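Local coordinates for Lmo0135 protein (Listeria monocytogenes EGD-e, PDB 5ISU) that is the substrate-binding protein CtaP of an ABC transporter and probably takes part in peptide uptake, at residues N34-R39 with T43-V48; Y180-Y185 with V191-F196; D207-R212 with R493-L498. All coordinates share one frame; numbering follows the deposited sequence.

Interaction 1 (N34-R39 with T43-V48); sequences NYASDR and TIQQAV
The carbonyl oxygen of Arg-39 takes two hydrogen bonds from Thr-43. The backbone bond, Thr-43 N to Arg-39 O, is 3.0 Å long and bent, with 145° at the hydrogen. The hydroxyl bond is shorter: Thr-43 OG1 donates to Arg-39 O over 2.6 Å. The two donors come from opposite faces of the carbonyl plane, so the oxygen is gripped from both sides. OG1 lies beside the backbone N of Thr-43 (chi1 -61°), which turns the hydroxyl back toward the preceding turn and puts the CG2 methyl anti to that N. This is the first turn of helix 39-48. Asp-38 is its N-cap, and OD1 of that residue is hydrogen-bonded to Thr-41 OG1. The guanidinium of Arg-39 leads away from Thr-43 and forms a salt bridge with Glu-255. Two residues on from Thr-43, Gln-45 points toward the loop that leads into the helix. There the Ala-36 methyl meets the amide end of Gln-45, with Ala-36 CB 3.1 Å from Gln-45 OE1. The Gln-45 chain is extended, with CG anti to the backbone N (chi1 164°), which brings its amide oxygen to that methyl. Pro-33 also touches Gln-45, while Ala-36 packs on Thr-41 and Leu-42.

Interaction 2 (Y180-Y185 with V191-F196); sequences YKFVEY and VSLERF
Lys-181 and Glu-194 form an antiparallel hydrogen-bonded pair. Lys-181 N donates to Glu-194 O at 2.6 Å, and Glu-194 N returns a bond to Lys-181 O at 2.9 Å. Further along, Ser-192 N donates to Glu-184 O over 2.9 Å, at 170° at the hydrogen. Between these pairs the strand 180-185 carries a classic beta bulge. Val-183 and Glu-184 both face Ser-192, whose carbonyl oxygen accepts from Val-183 N at 3.0 Å and weakly from Glu-184 N. The Ser-192 hydroxyl makes a weak bond to Glu-184 O.

Lys-181, Glu-184, Ser-192 and Glu-194 share one face. Lys-181 bends at chi3 (-69°), which carries NZ to a long salt bridge with Glu-194 OE2, 3.7 Å away. A water bridges NZ, weakly, to Arg-195 O. The Val-183 methyl CG2 lies against CG of Glu-194.

The other face is mostly apolar. Tyr-180 CB meets Leu-193 CD1 at 3.7 Å, and its ring lies obliquely by the backbone of Arg-195. The Phe-182 ring touches Val-191 and Leu-193, and Val-191 CG2 approaches Tyr-185 CD1 at 3.6 Å. Outside partners fix the phenol ends: Tyr-180 OH bonds to Leu-206 O, and Tyr-185 OH to Asp-27.

The two strands make a beta hairpin. Strand 180-186 is an outermost strand of a four-stranded mixed sheet, and strand 190-195 pairs on its other side with strand 208-213. Helix 39-48 packs on Val-191 and Leu-193.

Interaction 3 (D207-R212 with R493-L498); sequences DKVTFR and RDLSKL
Strand 208-213 of the four-stranded mixed sheet meets a loop near the C terminus through a small, buried apolar contact. Leu-495 makes it from the loop side with one methyl, CD1. Leu-495 CD1 lies 4.5 Å from Val-209 CG1 and 4.3 Å from Phe-211 CZ. It comes to the ring obliquely, at the far end from CB. The Phe-211 CG lies beside its backbone N (chi1 -72°), and this swings the ring toward the loop. No hydrogen bond crosses between the two segments, and the buried surface is only 82 Å².

Leu-495 opens a short 3-10 segment, 495-497, and an Asx turn starts just before it at Asp-494. Asp-494 OD1 accepts from Ser-496 N at 3.0 Å and from Ser-496 OG at 2.6 Å. Both donors meet this oxygen from the same face of the carboxylate, above its plane. The second oxygen, OD2, is taken by Tyr-199 OH. The carboxylate is therefore tied at both oxygens, which is consistent with a fixed turn. Leu-498 N closes the 3-10 segment by bonding to Leu-495 O over 3.2 Å.

Ile-22 of strand 19-24 touches Val-209, Phe-211 and Leu-495. From helix 39-48, Ala-47 reaches Leu-495, while Thr-43 and Ile-44 pack on the Phe-211 ring.

How the interactions relate
From the N terminus, interaction 1 comes first. It spans only three residues, all helical, where the chain after strand 19-24 enters helix 39-48. Interaction 2 closes the hairpin 180-195. Interaction 3 joins the next strand, 208-213, to residues 493-498 near the C terminus, across 280 residues. The three follow in series; none nests or crosses. They meet in space around helix 39-48. Ala-47 O probably accepts from Tyr-180 N, and Gln-46 NE2 probably donates to Arg-493 O. Interactions 2 and 3 share a sheet, where Val-191 and Leu-193 pair with Phe-211 and Val-209. The N-terminal helix, the sheet and the C-terminal loop are thus tied together.

Interaction 1 (N34-R39 with T43-V48)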
loop_
_atom_site.group_PDB
_atom_site.type_symbol
_atom_site.label_atom_id
_atom_site.label_comp_id
_atom_site.label_asym_id
_atom_site.label_seq_id
_atom_site.Cartn_x
_atom_site.Cartn_y
_atom_site.Cartn_z
ATOM N N ASN A 34 4.396 1.024 -15.191
ATOM C CA ASN A 34 3.525 2.160 -15.520
ATOM C C ASN A 34 2.055 1.836 -15.191
ATOM O O ASN A 34 1.242 2.736 -15.114
ATOM C CB ASN A 34 3.633 2.542 -17.017
ATOM C CG ASN A 34 4.908 3.296 -17.357
ATOM O OD1 ASN A 34 5.824 3.393 -16.559
ATOM N ND2 ASN A 34 4.958 3.848 -18.561
ATOM N N TYR A 35 1.726 0.558 -14.989
ATOM C CA TYR A 35 0.338 0.155 -14.724
ATOM C C TYR A 35 0.144 -0.753 -13.507
ATOM O O TYR A 35 -0.952 -0.803 -12.960
ATOM C CB TYR A 35 -0.234 -0.534 -15.978
ATOM C CG TYR A 35 -0.085 0.332 -17.216
ATOM C CD1 TYR A 35 -1.011 1.330 -17.505
ATOM C CD2 TYR A 35 1.014 0.186 -18.064
ATOM C CE1 TYR A 35 -0.855 2.144 -18.609
ATOM C CE2 TYR A 35 1.177 0.989 -19.170
ATOM C CZ TYR A 35 0.247 1.976 -19.435
ATOM O OH TYR A 35 0.407 2.778 -20.538
ATOM N N ALA A 36 1.193 -1.453 -13.061
ATOM C CA ALA A 36 1.036 -2.399 -11.944
ATOM C C ALA A 36 0.432 -1.776 -10.685
ATOM O O ALA A 36 0.941 -0.785 -10.197
ATOM C CB ALA A 36 2.368 -3.056 -11.608
ATOM N N SER A 37 -0.659 -2.367 -10.185
ATOM C CA SER A 37 -1.308 -1.885 -8.954
ATOM C C SER A 37 -1.795 -2.999 -7.999
ATOM O O SER A 37 -1.959 -2.738 -6.817
ATOM C CB SER A 37 -2.464 -0.911 -9.282
ATOM O OG SER A 37 -3.437 -1.529 -10.097
ATOM N N ASP A 38 -2.026 -4.220 -8.490
ATOM C CA ASP A 38 -2.488 -5.311 -7.605
ATOM C C ASP A 38 -1.287 -5.991 -6.880
ATOM O O ASP A 38 -0.145 -5.850 -7.296
ATOM C CB ASP A 38 -3.307 -6.349 -8.375
ATOM C CG ASP A 38 -2.473 -7.091 -9.413
ATOM O OD1 ASP A 38 -1.941 -6.408 -10.325
ATOM O OD2 ASP A 38 -2.343 -8.342 -9.320
ATOM N N ARG A 39 -1.574 -6.733 -5.811
ATOM C CA ARG A 39 -0.542 -7.375 -4.982
ATOM C C ARG A 39 0.343 -8.370 -5.731
ATOM O O ARG A 39 1.573 -8.324 -5.594
ATOM C CB ARG A 39 -1.179 -8.008 -3.721
ATOM C CG ARG A 39 -0.285 -8.973 -2.939
ATOM C CD ARG A 39 -0.830 -9.336 -1.550
ATOM N NE ARG A 39 -0.442 -8.373 -0.497
ATOM C CZ ARG A 39 -1.157 -7.332 -0.060
ATOM N NH1 ARG A 39 -0.653 -6.557 0.896
ATOM N NH2 ARG A 39 -2.366 -7.046 -0.552
ATOM N N THR A 43 4.330 -7.845 -6.726
ATOM C CA THR A 43 5.246 -8.795 -6.123
ATOM C C THR A 43 6.210 -9.309 -7.190
ATOM O O THR A 43 7.414 -9.386 -6.960
ATOM C CB THR A 43 4.464 -9.971 -5.488
ATOM O OG1 THR A 43 3.599 -9.475 -4.471
ATOM C CG2 THR A 43 5.397 -11.012 -4.866
ATOM N N ILE A 44 5.676 -9.606 -8.374
ATOM C CA ILE A 44 6.497 -10.115 -9.478
ATOM C C ILE A 44 7.368 -8.993 -10.046
ATOM O O ILE A 44 8.579 -9.188 -10.293
ATOM C CB ILE A 44 5.637 -10.834 -10.543
ATOM C CG1 ILE A 44 4.979 -12.058 -9.893
ATOM C CG2 ILE A 44 6.488 -11.253 -11.733
ATOM C CD1 ILE A 44 4.047 -12.838 -10.779
ATOM N N GLN A 45 6.788 -7.807 -10.174
ATOM C CA GLN A 45 7.536 -6.645 -10.666
ATOM C C GLN A 45 8.776 -6.320 -9.822
ATOM O O GLN A 45 9.811 -5.931 -10.353
ATOM C CB GLN A 45 6.613 -5.439 -10.710
ATOM C CG GLN A 45 7.321 -4.104 -10.830
ATOM C CD GLN A 45 6.328 -2.963 -10.878
ATOM O OE1 GLN A 45 5.437 -2.964 -11.710
ATOM N NE2 GLN A 45 6.479 -1.991 -9.990
ATOM N N GLN A 46 8.665 -6.488 -8.508
ATOM C CA GLN A 46 9.776 -6.197 -7.599
ATOM C C GLN A 46 10.998 -7.048 -7.936
ATOM O O GLN A 46 12.129 -6.626 -7.743
ATOM C CB GLN A 46 9.365 -6.470 -6.156
ATOM C CG GLN A 46 10.330 -5.941 -5.117
ATOM C CD GLN A 46 10.365 -4.433 -5.085
ATOM O OE1 GLN A 46 9.452 -3.768 -5.580
ATOM N NE2 GLN A 46 11.394 -3.885 -4.476
ATOM N N ALA A 47 10.756 -8.244 -8.453
ATOM C CA ALA A 47 11.837 -9.143 -8.810
ATOM C C ALA A 47 12.398 -8.846 -10.201
ATOM O O ALA A 47 13.563 -9.049 -10.439
ATOM C CB ALA A 47 11.357 -10.577 -8.748
ATOM N N VAL A 48 11.576 -8.320 -11.093
ATOM C CA VAL A 48 11.977 -8.102 -12.482
ATOM C C VAL A 48 12.497 -6.704 -12.773
ATOM O O VAL A 48 13.388 -6.552 -13.608
ATOM C CB VAL A 48 10.805 -8.460 -13.423
ATOM C CG1 VAL A 48 11.153 -8.203 -14.883
ATOM C CG2 VAL A 48 10.415 -9.921 -13.202
#

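Interaction 2 (Y180-Y185 with V191-F196)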
loop_
_atom_site.group_PDB
_atom_site.type_symbol
_atom_site.label_atom_id
_atom_site.label_comp_id
_atom_site.label_asym_id
_atom_site.label_seq_id
_atom_site.Cartn_x
_atom_site.Cartn_y
_atom_site.Cartn_z
ATOM N N TYR A 180 16.056 -10.676 -11.250
ATOM C CA TYR A 180 15.568 -11.874 -11.931
ATOM C C TYR A 180 14.939 -11.585 -13.296
ATOM O O TYR A 180 14.042 -10.742 -13.414
ATOM C CB TYR A 180 14.606 -12.662 -11.005
ATOM C CG TYR A 180 15.411 -13.278 -9.892
ATOM C CD1 TYR A 180 16.063 -14.487 -10.071
ATOM C CD2 TYR A 180 15.640 -12.590 -8.723
ATOM C CE1 TYR A 180 16.872 -15.018 -9.081
ATOM C CE2 TYR A 180 16.441 -13.115 -7.727
ATOM C CZ TYR A 180 17.051 -14.321 -7.903
ATOM O OH TYR A 180 17.866 -14.810 -6.908
ATOM N N LYS A 181 15.457 -12.269 -14.320
ATOM C CA LYS A 181 15.009 -12.141 -15.710
ATOM C C LYS A 181 13.836 -13.041 -15.922
ATOM O O LYS A 181 13.738 -14.103 -15.306
ATOM C CB LYS A 181 16.105 -12.573 -16.700
ATOM C CG LYS A 181 17.426 -11.856 -16.535
ATOM C CD LYS A 181 18.421 -12.218 -17.625
ATOM C CE LYS A 181 18.900 -13.655 -17.511
ATOM N NZ LYS A 181 19.890 -13.959 -18.573
ATOM N N PHE A 182 12.963 -12.640 -16.829
ATOM C CA PHE A 182 11.769 -13.416 -17.125
ATOM C C PHE A 182 12.122 -14.619 -18.013
ATOM O O PHE A 182 12.906 -14.487 -18.929
ATOM C CB PHE A 182 10.739 -12.520 -17.811
ATOM C CG PHE A 182 9.487 -13.233 -18.228
ATOM C CD1 PHE A 182 8.446 -13.404 -17.336
ATOM C CD2 PHE A 182 9.339 -13.699 -19.537
ATOM C CE1 PHE A 182 7.276 -14.040 -17.726
ATOM C CE2 PHE A 182 8.171 -14.340 -19.937
ATOM C CZ PHE A 182 7.137 -14.508 -19.026
ATOM N N VAL A 183 11.560 -15.782 -17.688
ATOM C CA VAL A 183 11.753 -16.997 -18.451
ATOM C C VAL A 183 10.424 -17.314 -19.142
ATOM O O VAL A 183 10.347 -17.245 -20.371
ATOM C CB VAL A 183 12.265 -18.170 -17.578
ATOM C CG1 VAL A 183 12.361 -19.459 -18.403
ATOM C CG2 VAL A 183 13.626 -17.826 -16.991
ATOM N N GLU A 184 9.379 -17.612 -18.368
ATOM C CA GLU A 184 8.057 -17.903 -18.967
ATOM C C GLU A 184 6.897 -17.803 -17.992
ATOM O O GLU A 184 7.086 -17.835 -16.773
ATOM C CB GLU A 184 8.025 -19.300 -19.607
ATOM C CG GLU A 184 8.114 -20.449 -18.605
ATOM C CD GLU A 184 7.915 -21.807 -19.250
ATOM O OE1 GLU A 184 8.525 -22.071 -20.315
ATOM O OE2 GLU A 184 7.152 -22.621 -18.677
ATOM N N TYR A 185 5.690 -17.748 -18.558
ATOM C CA TYR A 185 4.447 -17.645 -17.786
ATOM C C TYR A 185 3.351 -18.633 -18.204
ATOM O O TYR A 185 2.774 -18.512 -19.292
ATOM C CB TYR A 185 3.916 -16.201 -17.864
ATOM C CG TYR A 185 2.498 -15.997 -17.347
ATOM C CD1 TYR A 185 2.120 -16.467 -16.093
ATOM C CD2 TYR A 185 1.558 -15.268 -18.087
ATOM C CE1 TYR A 185 0.836 -16.273 -15.606
ATOM C CE2 TYR A 185 0.266 -15.058 -17.604
ATOM C CZ TYR A 185 -0.089 -15.556 -16.355
ATOM O OH TYR A 185 -1.366 -15.371 -15.845
ATOM N N VAL A 191 4.931 -18.411 -12.758
ATOM C CA VAL A 191 5.808 -17.485 -13.472
ATOM C C VAL A 191 7.225 -17.898 -13.074
ATOM O O VAL A 191 7.521 -17.936 -11.883
ATOM C CB VAL A 191 5.609 -16.020 -13.066
ATOM C CG1 VAL A 191 6.566 -15.133 -13.858
ATOM C CG2 VAL A 191 4.168 -15.591 -13.296
ATOM N N SER A 192 8.082 -18.231 -14.046
ATOM C CA SER A 192 9.472 -18.637 -13.745
ATOM C C SER A 192 10.457 -17.560 -14.191
ATOM O O SER A 192 10.278 -16.930 -15.243
ATOM C CB SER A 192 9.827 -19.984 -14.391
ATOM O OG SER A 192 9.650 -19.937 -15.792
ATOM N N LEU A 193 11.494 -17.366 -13.377
ATOM C CA LEU A 193 12.510 -16.369 -13.629
ATOM C C LEU A 193 13.888 -16.962 -13.368
ATOM O O LEU A 193 14.006 -17.984 -12.682
ATOM C CB LEU A 193 12.312 -15.209 -12.650
ATOM C CG LEU A 193 10.945 -14.538 -12.450
ATOM C CD1 LEU A 193 11.041 -13.584 -11.262
ATOM C CD2 LEU A 193 10.471 -13.782 -13.672
ATOM N N GLU A 194 14.925 -16.306 -13.880
ATOM C CA GLU A 194 16.309 -16.735 -13.650
ATOM C C GLU A 194 17.166 -15.525 -13.331
ATOM O O GLU A 194 16.898 -14.426 -13.824
ATOM C CB GLU A 194 16.869 -17.522 -14.842
ATOM C CG GLU A 194 17.088 -16.728 -16.119
ATOM C CD GLU A 194 17.605 -17.584 -17.269
ATOM O OE1 GLU A 194 17.834 -18.814 -17.096
ATOM O OE2 GLU A 194 17.774 -17.019 -18.364
ATOM N N ARG A 195 18.224 -15.729 -12.547
ATOM C CA ARG A 195 19.050 -14.610 -12.106
ATOM C C ARG A 195 19.703 -13.768 -13.206
ATOM O O ARG A 195 20.114 -14.271 -14.257
ATOM C CB ARG A 195 20.092 -15.038 -11.080
ATOM C CG ARG A 195 21.234 -15.895 -11.609
ATOM C CD ARG A 195 22.202 -16.234 -10.473
ATOM N NE ARG A 195 23.009 -17.406 -10.778
ATOM C CZ ARG A 195 23.793 -18.025 -9.904
ATOM N NH1 ARG A 195 23.861 -17.593 -8.650
ATOM N NH2 ARG A 195 24.501 -19.102 -10.277
ATOM N N PHE A 196 19.767 -12.465 -12.946
ATOM C CA PHE A 196 20.402 -11.516 -13.843
ATOM C C PHE A 196 21.789 -11.306 -13.294
ATOM O O PHE A 196 21.945 -10.712 -12.241
ATOM C CB PHE A 196 19.577 -10.234 -13.874
ATOM C CG PHE A 196 20.190 -9.131 -14.667
ATOM C CD1 PHE A 196 20.743 -9.374 -15.919
ATOM C CD2 PHE A 196 20.125 -7.829 -14.215
ATOM C CE1 PHE A 196 21.273 -8.337 -16.667
ATOM C CE2 PHE A 196 20.659 -6.798 -14.949
ATOM C CZ PHE A 196 21.233 -7.047 -16.177
HETATM O O HOH W 1 22.437 -13.258 -16.359
#

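Interaction 3 (D207-R212 with R493-L498)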
loop_
_atom_site.group_PDB
_atom_site.type_symbol
_atom_site.label_atom_id
_atom_site.label_comp_id
_atom_site.label_asym_id
_atom_site.label_seq_id
_atom_site.Cartn_x
_atom_site.Cartn_y
_atom_site.Cartn_z
ATOM N N ASP A 207 19.705 -19.084 -8.150
ATOM C CA ASP A 207 19.711 -19.139 -9.594
ATOM C C ASP A 207 18.310 -18.969 -10.217
ATOM O O ASP A 207 18.159 -18.232 -11.179
ATOM C CB ASP A 207 20.350 -20.474 -10.032
ATOM C CG ASP A 207 20.399 -20.640 -11.546
ATOM O OD1 ASP A 207 20.583 -19.625 -12.262
ATOM O OD2 ASP A 207 20.266 -21.795 -12.018
ATOM N N LYS A 208 17.301 -19.654 -9.683
ATOM C CA LYS A 208 15.932 -19.582 -10.237
ATOM C C LYS A 208 14.881 -19.233 -9.203
ATOM O O LYS A 208 15.006 -19.611 -8.047
ATOM C CB LYS A 208 15.553 -20.908 -10.872
ATOM C CG LYS A 208 16.481 -21.317 -11.980
ATOM C CD LYS A 208 15.887 -22.466 -12.737
ATOM C CE LYS A 208 16.829 -22.965 -13.801
ATOM N NZ LYS A 208 16.127 -24.008 -14.593
ATOM N N VAL A 209 13.869 -18.472 -9.621
ATOM C CA VAL A 209 12.759 -18.096 -8.750
ATOM C C VAL A 209 11.479 -18.355 -9.509
ATOM O O VAL A 209 11.328 -17.920 -10.645
ATOM C CB VAL A 209 12.821 -16.630 -8.303
ATOM C CG1 VAL A 209 11.569 -16.247 -7.523
ATOM C CG2 VAL A 209 14.047 -16.381 -7.440
ATOM N N THR A 210 10.567 -19.084 -8.878
ATOM C CA THR A 210 9.303 -19.422 -9.487
ATOM C C THR A 210 8.216 -18.904 -8.584
ATOM O O THR A 210 8.290 -19.090 -7.370
ATOM C CB THR A 210 9.138 -20.953 -9.612
ATOM O OG1 THR A 210 10.212 -21.492 -10.381
ATOM C CG2 THR A 210 7.799 -21.330 -10.282
ATOM N N PHE A 211 7.238 -18.210 -9.162
ATOM C CA PHE A 211 6.078 -17.744 -8.401
ATOM C C PHE A 211 4.982 -18.744 -8.684
ATOM O O PHE A 211 4.498 -18.814 -9.811
ATOM C CB PHE A 211 5.651 -16.333 -8.804
ATOM C CG PHE A 211 6.597 -15.267 -8.328
ATOM C CD1 PHE A 211 6.426 -14.681 -7.077
ATOM C CD2 PHE A 211 7.668 -14.871 -9.106
ATOM C CE1 PHE A 211 7.291 -13.705 -6.622
ATOM C CE2 PHE A 211 8.556 -13.904 -8.650
ATOM C CZ PHE A 211 8.359 -13.312 -7.418
ATOM N N ARG A 212 4.629 -19.527 -7.659
ATOM C CA ARG A 212 3.604 -20.586 -7.750
ATOM C C ARG A 212 2.217 -20.092 -7.338
ATOM O O ARG A 212 2.011 -19.679 -6.209
ATOM C CB ARG A 212 4.025 -21.764 -6.862
ATOM C CG ARG A 212 3.026 -22.898 -6.692
ATOM C CD ARG A 212 2.635 -23.559 -7.997
ATOM N NE ARG A 212 3.750 -24.229 -8.668
ATOM C CZ ARG A 212 3.639 -24.881 -9.829
ATOM N NH1 ARG A 212 2.462 -24.959 -10.462
ATOM N NH2 ARG A 212 4.711 -25.456 -10.372
ATOM N N ARG A 493 12.157 -6.803 -0.454
ATOM C CA ARG A 493 12.636 -5.679 -1.236
ATOM C C ARG A 493 13.502 -6.194 -2.346
ATOM O O ARG A 493 13.354 -5.767 -3.507
ATOM C CB ARG A 493 13.458 -4.745 -0.343
ATOM C CG ARG A 493 13.991 -3.458 -0.988
ATOM C CD ARG A 493 14.915 -2.700 -0.027
ATOM N NE ARG A 493 15.984 -3.583 0.449
ATOM C CZ ARG A 493 17.099 -3.876 -0.213
ATOM N NH1 ARG A 493 17.365 -3.330 -1.378
ATOM N NH2 ARG A 493 17.956 -4.739 0.302
ATOM N N ASP A 494 14.380 -7.140 -1.998
ATOM C CA ASP A 494 15.334 -7.661 -2.941
ATOM C C ASP A 494 15.663 -9.140 -2.661
ATOM O O ASP A 494 16.415 -9.474 -1.742
ATOM C CB ASP A 494 16.604 -6.802 -2.879
ATOM C CG ASP A 494 17.594 -7.103 -4.008
ATOM O OD1 ASP A 494 17.432 -8.110 -4.732
ATOM O OD2 ASP A 494 18.551 -6.314 -4.178
ATOM N N LEU A 495 15.119 -10.000 -3.512
ATOM C CA LEU A 495 15.291 -11.439 -3.415
ATOM C C LEU A 495 16.703 -11.942 -3.741
ATOM O O LEU A 495 17.001 -13.100 -3.467
ATOM C CB LEU A 495 14.286 -12.133 -4.349
ATOM C CG LEU A 495 12.792 -12.012 -4.020
ATOM C CD1 LEU A 495 11.925 -12.477 -5.176
ATOM C CD2 LEU A 495 12.477 -12.821 -2.782
ATOM N N SER A 496 17.544 -11.093 -4.346
ATOM C CA SER A 496 18.914 -11.478 -4.708
ATOM C C SER A 496 19.794 -11.690 -3.481
ATOM O O SER A 496 20.877 -12.287 -3.600
ATOM C CB SER A 496 19.572 -10.420 -5.615
ATOM O OG SER A 496 19.780 -9.206 -4.915
ATOM N N LYS A 497 19.344 -11.186 -2.322
ATOM C CA LYS A 497 20.047 -11.380 -1.045
ATOM C C LYS A 497 19.743 -12.726 -0.357
ATOM O O LYS A 497 20.477 -13.131 0.565
ATOM C CB LYS A 497 19.751 -10.234 -0.076
ATOM C CG LYS A 497 20.025 -8.836 -0.642
ATOM C CD LYS A 497 21.401 -8.699 -1.283
ATOM C CE LYS A 497 21.569 -7.316 -1.899
ATOM N NZ LYS A 497 22.832 -7.240 -2.677
ATOM N N LEU A 498 18.681 -13.418 -0.773
ATOM C CA LEU A 498 18.363 -14.729 -0.154
ATOM C C LEU A 498 19.339 -15.778 -0.659
ATOM O O LEU A 498 19.864 -15.659 -1.762
ATOM C CB LEU A 498 16.923 -15.170 -0.448
ATOM C CG LEU A 498 15.799 -14.275 0.090
ATOM C CD1 LEU A 498 14.448 -14.836 -0.318
ATOM C CD2 LEU A 498 15.878 -14.133 1.603
#